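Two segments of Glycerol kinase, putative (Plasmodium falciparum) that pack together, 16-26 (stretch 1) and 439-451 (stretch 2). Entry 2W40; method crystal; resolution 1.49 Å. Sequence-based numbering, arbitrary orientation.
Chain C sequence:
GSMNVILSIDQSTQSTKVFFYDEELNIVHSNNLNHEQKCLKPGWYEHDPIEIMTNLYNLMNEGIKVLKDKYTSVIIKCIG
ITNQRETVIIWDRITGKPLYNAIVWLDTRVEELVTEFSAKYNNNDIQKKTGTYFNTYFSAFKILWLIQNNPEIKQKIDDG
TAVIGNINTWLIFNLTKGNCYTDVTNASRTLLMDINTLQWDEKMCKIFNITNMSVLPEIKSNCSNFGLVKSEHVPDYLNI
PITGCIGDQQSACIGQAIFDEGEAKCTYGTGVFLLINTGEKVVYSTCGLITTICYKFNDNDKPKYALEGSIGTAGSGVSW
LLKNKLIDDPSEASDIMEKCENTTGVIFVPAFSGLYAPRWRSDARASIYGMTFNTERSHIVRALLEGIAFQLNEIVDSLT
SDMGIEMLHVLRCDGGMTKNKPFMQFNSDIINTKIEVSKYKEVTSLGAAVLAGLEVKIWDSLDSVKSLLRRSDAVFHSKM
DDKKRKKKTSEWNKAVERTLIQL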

# COMPACT_ATOMS: atom_id res chain seq x y z
N THR C 16 -17.06 -21.32 -9.04
CA THR C 16 -18.32 -21.92 -9.42
C THR C 16 -18.68 -22.81 -8.23
O THR C 16 -17.85 -23.63 -7.79
CB THR C 16 -18.17 -22.73 -10.73
OG1 THR C 16 -17.71 -21.87 -11.81
CG2 THR C 16 -19.51 -23.42 -11.10
N LYS C 17 -19.93 -22.67 -7.81
CA LYS C 17 -20.50 -23.36 -6.64
C LYS C 17 -21.72 -24.19 -7.15
O LYS C 17 -22.56 -23.71 -7.97
CB LYS C 17 -20.99 -22.34 -5.61
CG LYS C 17 -19.96 -21.33 -5.22
CD LYS C 17 -20.47 -20.21 -4.40
CE LYS C 17 -19.38 -19.19 -4.25
NZ LYS C 17 -19.68 -18.31 -3.09
N VAL C 18 -21.79 -25.40 -6.60
CA VAL C 18 -23.00 -26.26 -6.74
C VAL C 18 -23.56 -26.58 -5.36
O VAL C 18 -22.80 -26.84 -4.41
CB VAL C 18 -22.78 -27.53 -7.58
CG1 VAL C 18 -22.30 -27.26 -9.07
CG2 VAL C 18 -21.76 -28.53 -6.90
N PHE C 19 -24.88 -26.45 -5.26
CA PHE C 19 -25.66 -26.71 -4.05
C PHE C 19 -26.77 -27.61 -4.38
O PHE C 19 -27.53 -27.37 -5.31
CB PHE C 19 -26.22 -25.45 -3.46
CG PHE C 19 -25.17 -24.49 -3.04
CD1 PHE C 19 -24.73 -24.46 -1.76
CD2 PHE C 19 -24.65 -23.60 -3.93
CE1 PHE C 19 -23.82 -23.57 -1.35
CE2 PHE C 19 -23.72 -22.74 -3.55
CZ PHE C 19 -23.28 -22.73 -2.23
N PHE C 20 -26.82 -28.72 -3.65
CA PHE C 20 -28.00 -29.62 -3.71
C PHE C 20 -28.82 -29.38 -2.46
O PHE C 20 -28.33 -29.60 -1.35
CB PHE C 20 -27.59 -31.09 -3.89
CG PHE C 20 -26.76 -31.34 -5.11
CD1 PHE C 20 -27.28 -31.88 -6.23
CD2 PHE C 20 -25.37 -30.96 -5.13
CE1 PHE C 20 -26.47 -32.12 -7.35
CE2 PHE C 20 -24.57 -31.22 -6.23
CZ PHE C 20 -25.15 -31.76 -7.36
N TYR C 21 -30.03 -28.93 -2.68
CA TYR C 21 -30.99 -28.66 -1.65
C TYR C 21 -32.05 -29.75 -1.59
O TYR C 21 -32.56 -30.18 -2.61
CB TYR C 21 -31.68 -27.32 -1.82
CG TYR C 21 -30.79 -26.11 -1.61
CD1 TYR C 21 -30.77 -25.49 -0.38
CD2 TYR C 21 -30.13 -25.47 -2.64
CE1 TYR C 21 -30.02 -24.40 -0.11
CE2 TYR C 21 -29.33 -24.40 -2.36
CZ TYR C 21 -29.32 -23.83 -1.10
OH TYR C 21 -28.59 -22.70 -0.79
N ASP C 22 -32.38 -30.16 -0.37
CA ASP C 22 -33.55 -31.04 -0.20
C ASP C 22 -34.80 -30.11 -0.31
O ASP C 22 -34.69 -28.91 -0.44
CB ASP C 22 -33.49 -31.82 1.11
CG ASP C 22 -33.72 -31.00 2.35
OD1 ASP C 22 -34.22 -29.85 2.34
OD2 ASP C 22 -33.46 -31.63 3.43
N GLU C 23 -36.02 -30.67 -0.23
CA GLU C 23 -37.22 -29.89 -0.43
C GLU C 23 -37.67 -29.06 0.73
O GLU C 23 -38.65 -28.34 0.64
CB GLU C 23 -38.32 -30.79 -1.00
CG GLU C 23 -37.91 -31.44 -2.32
CD GLU C 23 -38.92 -32.32 -2.98
OE1 GLU C 23 -39.57 -33.05 -2.24
OE2 GLU C 23 -39.06 -32.29 -4.23
N GLU C 24 -36.93 -29.15 1.86
CA GLU C 24 -37.03 -28.23 2.99
C GLU C 24 -35.92 -27.19 3.01
O GLU C 24 -35.78 -26.42 3.94
CB GLU C 24 -37.13 -29.03 4.32
CG GLU C 24 -38.36 -30.01 4.33
CD GLU C 24 -39.74 -29.25 4.52
OE1 GLU C 24 -39.75 -28.11 5.11
OE2 GLU C 24 -40.82 -29.80 4.07
N LEU C 25 -35.23 -27.11 1.86
CA LEU C 25 -34.21 -26.09 1.63
C LEU C 25 -33.03 -26.20 2.61
O LEU C 25 -32.28 -25.23 2.84
CB LEU C 25 -34.84 -24.69 1.60
CG LEU C 25 -35.82 -24.44 0.48
CD1 LEU C 25 -36.42 -23.05 0.65
CD2 LEU C 25 -35.15 -24.73 -0.96
N ASN C 26 -32.76 -27.42 3.01
CA ASN C 26 -31.49 -27.79 3.66
C ASN C 26 -30.46 -28.20 2.58
O ASN C 26 -30.79 -28.92 1.64
CB ASN C 26 -31.66 -29.03 4.58
CG ASN C 26 -32.74 -28.87 5.62
OD1 ASN C 26 -33.73 -29.68 5.67
ND2 ASN C 26 -32.58 -27.88 6.48
N LYS C 439 -29.59 -16.30 8.50
CA LYS C 439 -29.16 -17.65 8.97
C LYS C 439 -28.35 -18.46 7.85
O LYS C 439 -27.26 -19.01 8.06
CB LYS C 439 -30.45 -18.40 9.37
CG LYS C 439 -30.17 -19.66 10.17
CD LYS C 439 -31.36 -20.07 11.09
CE LYS C 439 -31.35 -21.62 11.35
NZ LYS C 439 -32.72 -22.25 11.56
N TYR C 440 -28.92 -18.47 6.66
CA TYR C 440 -28.30 -19.04 5.45
C TYR C 440 -27.15 -18.12 5.00
O TYR C 440 -27.46 -17.03 4.77
CB TYR C 440 -29.42 -18.95 4.39
CG TYR C 440 -30.78 -19.63 4.69
CD1 TYR C 440 -30.95 -21.03 4.40
CD2 TYR C 440 -31.91 -18.92 5.16
CE1 TYR C 440 -32.21 -21.72 4.61
CE2 TYR C 440 -33.16 -19.60 5.44
CZ TYR C 440 -33.30 -21.00 5.13
OH TYR C 440 -34.45 -21.75 5.31
N LYS C 441 -25.83 -18.41 4.88
CA LYS C 441 -24.90 -17.32 4.19
C LYS C 441 -25.00 -17.30 2.63
O LYS C 441 -25.03 -16.13 1.91
CB LYS C 441 -23.43 -17.39 4.59
N GLU C 442 -25.15 -18.55 2.12
CA GLU C 442 -25.29 -18.80 0.63
C GLU C 442 -26.68 -18.47 0.12
O GLU C 442 -27.25 -19.24 -0.64
CB GLU C 442 -24.83 -20.18 0.17
CG GLU C 442 -23.34 -20.48 0.46
CD GLU C 442 -22.32 -19.72 -0.44
OE1 GLU C 442 -22.68 -18.97 -1.40
OE2 GLU C 442 -21.10 -19.96 -0.20
N VAL C 443 -27.15 -17.26 0.41
CA VAL C 443 -28.54 -16.90 0.06
C VAL C 443 -28.69 -16.75 -1.48
O VAL C 443 -29.82 -16.92 -2.01
CB VAL C 443 -29.11 -15.63 0.75
CG1 VAL C 443 -29.05 -15.75 2.29
CG2 VAL C 443 -28.37 -14.39 0.38
N THR C 444 -27.58 -16.46 -2.18
CA THR C 444 -27.66 -16.47 -3.67
C THR C 444 -28.15 -17.79 -4.26
O THR C 444 -29.10 -17.84 -5.06
CB THR C 444 -26.30 -16.09 -4.26
OG1 THR C 444 -26.05 -14.71 -3.87
CG2 THR C 444 -26.30 -16.23 -5.79
N SER C 445 -27.48 -18.90 -3.90
CA SER C 445 -27.90 -20.23 -4.37
C SER C 445 -29.31 -20.59 -3.89
O SER C 445 -30.04 -21.26 -4.60
CB SER C 445 -26.91 -21.27 -3.93
OG SER C 445 -26.93 -21.48 -2.51
N LEU C 446 -29.67 -20.15 -2.67
CA LEU C 446 -31.00 -20.41 -2.12
C LEU C 446 -32.07 -19.77 -3.00
O LEU C 446 -33.11 -20.41 -3.32
CB LEU C 446 -31.06 -19.91 -0.70
CG LEU C 446 -32.27 -20.15 0.08
CD1 LEU C 446 -32.62 -21.59 0.15
CD2 LEU C 446 -32.04 -19.43 1.44
N GLY C 447 -31.85 -18.54 -3.50
CA GLY C 447 -32.87 -17.93 -4.33
C GLY C 447 -33.14 -18.65 -5.65
O GLY C 447 -34.28 -18.79 -6.08
N ALA C 448 -32.09 -19.22 -6.25
CA ALA C 448 -32.18 -19.96 -7.49
C ALA C 448 -32.90 -21.29 -7.27
O ALA C 448 -33.62 -21.76 -8.16
CB ALA C 448 -30.80 -20.20 -8.10
N ALA C 449 -32.69 -21.90 -6.10
CA ALA C 449 -33.38 -23.17 -5.80
C ALA C 449 -34.84 -22.87 -5.61
O ALA C 449 -35.67 -23.65 -6.01
CB ALA C 449 -32.74 -23.75 -4.54
N VAL C 450 -35.15 -21.72 -5.00
CA VAL C 450 -36.56 -21.30 -4.83
C VAL C 450 -37.26 -21.14 -6.21
O VAL C 450 -38.38 -21.68 -6.41
CB VAL C 450 -36.73 -20.03 -3.90
CG1 VAL C 450 -38.19 -19.42 -3.99
CG2 VAL C 450 -36.27 -20.37 -2.43
N LEU C 451 -36.61 -20.41 -7.11
CA LEU C 451 -37.25 -20.17 -8.37
C LEU C 451 -37.44 -21.51 -9.13
O LEU C 451 -38.51 -21.75 -9.68
CB LEU C 451 -36.44 -19.15 -9.22
CG LEU C 451 -36.31 -17.71 -8.79
CD1 LEU C 451 -35.11 -17.10 -9.61
CD2 LEU C 451 -37.60 -17.01 -8.96

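Strand 16-21 lies across helix 443-451 with an angle of 53° between their N-to-C directions and a closest axial approach of 9.4 Å. The CA atoms of Phe 19 and Ser 445 are 6.9 Å apart, and those of Tyr 21 and Ala 449 are separated by 7.3 Å. A type I turn from Asp 22 to Leu 25 then reverses the chain; its backbone bond runs from Leu 25 N to Asp 22 O (3.0 Å), and Asp 22 OD1 accepts a further hydrogen bond from Asn 26 N (2.9 Å). The turn leaves Leu 25 facing the helix.

Alternation along the strand sends Lys 17, Phe 19 and Tyr 21 toward the helix, while Val 18 points away. Lys 17 meets Glu 442, the N-cap residue, in a salt bridge of 3.5 Å between NZ and OE1, a fairly long pairing of opposite charges. Phe 19 packs close to the start of the helix: its CD2 comes within 3.2 Å of Ser 445 CB, and Ser 445 OG lies over one face of the ring.

Tyr 21 brings polar and apolar contacts together. Its OH hydrogen-bonds to Ser 445 OG at 2.7 Å, with the serine oxygen near the plane of the tyrosine ring. Ser 445 OG also donates to Glu 442 O (2.9 Å), so the hydroxyl pair is tied into the first turn of the helix. The ring itself rests against aliphatic groups, with CD2 3.7 Å from Ala 449 CB and CE1 3.8 Å from Leu 446 CD1.

Leu 25 extends this apolar patch. Its CB lies 4.1 Å from Leu 446 CD1, and its CD1 reaches Val 450 CG2 at the same distance. Together the two stretches bury 470 Å² of surface.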